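Putative alcohol dehydrogenase (Sinorhizobium meliloti, PDB 4J6F) probably works as a zinc-binding, NAD(P)-dependent alcohol dehydrogenase of the medium-chain family, oxidising alcohols to aldehydes or ketones. Local coordinates at residues Met34-Leu39 / Pro107-Thr112. Residues are numbered along the deposited sequence; the frame is centred on the assembly and turned at random.
Sequences MTAVLL and PRIQGT
Leu39 and Arg108 form a single antiparallel bridge, a hydrogen-bonded pair that ties the end of strand 33-39 to the loop leading into strand 113-121. Leu39 N donates to Arg108 O at 2.8 Å, tilted about 30° from the carbonyl plane; in return Arg108 N reaches Leu39 O, also at 2.8 Å, on a lone pair. Leu39 O further receives a CA-H contact from Pro107, which follows a cis peptide bond. The two segments run nearly at right angles, so the pairing goes no further; one step on, a water fills in, donating to Val37 O (2.7 Å) and accepting from Gln110 N (2.9 Å).

This is consistent with the GroES-like catalytic domain of medium-chain dehydrogenases; its first strand, flanked here by 48-51 and 53-55, is fastened to the loop. Ile109 packs along that strand. With its CG1 anti to the carbonyl carbon (chi1 -61°), CD1 meets CE of Met34, modelled as selenomethionine, tip to tip at 3.9 Å and also touches Ala36 CB, while CG1 lies 3.8 Å from Leu38 CD2. Cutting Ile109 back to an alanine is likely to open a gap between Met34, Ala36 and Leu38 and leave Met34 CE without this mate. Leu38 also runs side by side with the Pro107 ring. Beyond the bridge, the Leu39 and Gln110 side chains cross obliquely, Leu39 CD2 lying 3.8 Å from Gln110 OE1, while Gln110 NE2 bonds Asp77 O. The Arg108 side chain leads away from the strand, to a salt bridge with Asp159 and a hydrogen bond to His156 O.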
loop_
_atom_site.group_PDB
_atom_site.type_symbol
_atom_site.label_atom_id
_atom_site.label_comp_id
_atom_site.label_asym_id
_atom_site.label_seq_id
_atom_site.Cartn_x
_atom_site.Cartn_y
_atom_site.Cartn_z
HETATM N N MSE A 34 41.651 -13.844 14.612
HETATM C CA MSE A 34 40.847 -14.810 13.862
HETATM C C MSE A 34 40.832 -14.514 12.381
HETATM O O MSE A 34 41.312 -13.466 11.914
HETATM C CB MSE A 34 39.412 -14.800 14.387
HETATM C CG MSE A 34 38.819 -13.394 14.294
HETATM SE SE MSE A 34 36.871 -13.427 14.578
HETATM C CE MSE A 34 36.412 -11.513 14.484
ATOM N N THR A 35 40.264 -15.463 11.645
ATOM C CA THR A 35 40.036 -15.352 10.218
ATOM C C THR A 35 38.648 -14.766 9.986
ATOM O O THR A 35 37.697 -15.104 10.699
ATOM C CB THR A 35 40.139 -16.746 9.580
ATOM O OG1 THR A 35 41.497 -17.189 9.657
ATOM C CG2 THR A 35 39.729 -16.726 8.145
ATOM N N ALA A 36 38.535 -13.865 9.015
ATOM C CA ALA A 36 37.247 -13.265 8.666
ATOM C C ALA A 36 37.309 -12.678 7.281
ATOM O O ALA A 36 38.381 -12.274 6.815
ATOM C CB ALA A 36 36.850 -12.180 9.659
ATOM N N VAL A 37 36.152 -12.637 6.625
ATOM C CA VAL A 37 36.033 -11.962 5.346
ATOM C C VAL A 37 35.554 -10.554 5.635
ATOM O O VAL A 37 34.488 -10.365 6.216
ATOM C CB VAL A 37 35.092 -12.706 4.392
ATOM C CG1 VAL A 37 34.749 -11.833 3.195
ATOM C CG2 VAL A 37 35.726 -14.022 3.953
ATOM N N LEU A 38 36.376 -9.584 5.245
ATOM C CA LEU A 38 36.146 -8.170 5.525
ATOM C C LEU A 38 35.618 -7.424 4.312
ATOM O O LEU A 38 36.174 -7.540 3.209
ATOM C CB LEU A 38 37.447 -7.495 5.974
ATOM C CG LEU A 38 38.133 -7.938 7.276
ATOM C CD1 LEU A 38 39.415 -7.147 7.479
ATOM C CD2 LEU A 38 37.203 -7.767 8.474
ATOM N N LEU A 39 34.546 -6.659 4.523
ATOM C CA LEU A 39 34.081 -5.690 3.546
ATOM C C LEU A 39 34.781 -4.355 3.811
ATOM O O LEU A 39 34.667 -3.802 4.900
ATOM C CB LEU A 39 32.575 -5.529 3.646
ATOM C CG LEU A 39 31.957 -4.449 2.764
ATOM C CD1 LEU A 39 32.014 -4.887 1.313
ATOM C CD2 LEU A 39 30.520 -4.179 3.179
ATOM N N PRO A 107 36.462 -1.576 8.061
ATOM C CA PRO A 107 35.955 -2.839 7.505
ATOM C C PRO A 107 34.770 -3.400 8.285
ATOM O O PRO A 107 34.639 -3.128 9.466
ATOM C CB PRO A 107 37.156 -3.778 7.635
ATOM C CG PRO A 107 37.866 -3.279 8.834
ATOM C CD PRO A 107 37.700 -1.785 8.834
ATOM N N ARG A 108 33.926 -4.177 7.618
ATOM C CA ARG A 108 32.760 -4.788 8.260
ATOM C C ARG A 108 32.701 -6.264 7.926
ATOM O O ARG A 108 32.831 -6.645 6.771
ATOM C CB ARG A 108 31.456 -4.093 7.815
ATOM C CG ARG A 108 30.177 -4.911 7.995
ATOM C CD ARG A 108 29.663 -4.962 9.437
ATOM N NE ARG A 108 29.270 -3.642 9.919
ATOM C CZ ARG A 108 29.950 -2.930 10.816
ATOM N NH1 ARG A 108 29.514 -1.729 11.176
ATOM N NH2 ARG A 108 31.051 -3.425 11.362
ATOM N N ILE A 109 32.522 -7.091 8.942
ATOM C CA ILE A 109 32.218 -8.482 8.699
ATOM C C ILE A 109 30.714 -8.587 8.466
ATOM O O ILE A 109 29.918 -8.270 9.357
ATOM C CB ILE A 109 32.605 -9.373 9.900
ATOM C CG1 ILE A 109 34.109 -9.288 10.158
ATOM C CG2 ILE A 109 32.159 -10.820 9.656
ATOM C CD1 ILE A 109 34.530 -9.691 11.552
ATOM N N GLN A 110 30.328 -9.033 7.277
ATOM C CA GLN A 110 28.909 -9.252 6.967
ATOM C C GLN A 110 28.428 -10.646 7.465
ATOM O O GLN A 110 29.161 -11.364 8.167
ATOM C CB GLN A 110 28.664 -9.081 5.458
ATOM C CG GLN A 110 29.258 -7.812 4.864
ATOM C CD GLN A 110 28.863 -7.595 3.422
ATOM O OE1 GLN A 110 29.670 -7.807 2.518
ATOM N NE2 GLN A 110 27.611 -7.171 3.191
ATOM N N GLY A 111 27.205 -11.027 7.100
ATOM C CA GLY A 111 26.676 -12.338 7.455
ATOM C C GLY A 111 25.598 -12.186 8.496
ATOM O O GLY A 111 25.859 -11.700 9.597
ATOM N N THR A 112 24.376 -12.535 8.115
ATOM C CA THR A 112 23.208 -12.377 8.964
ATOM C C THR A 112 22.728 -13.645 9.644
ATOM O O THR A 112 22.345 -13.622 10.799
ATOM C CB THR A 112 22.035 -11.796 8.161
ATOM O OG1 THR A 112 21.929 -12.481 6.918
ATOM C CG2 THR A 112 22.263 -10.354 7.873
HETATM O O HOH W 1 32.184 -9.643 5.122
#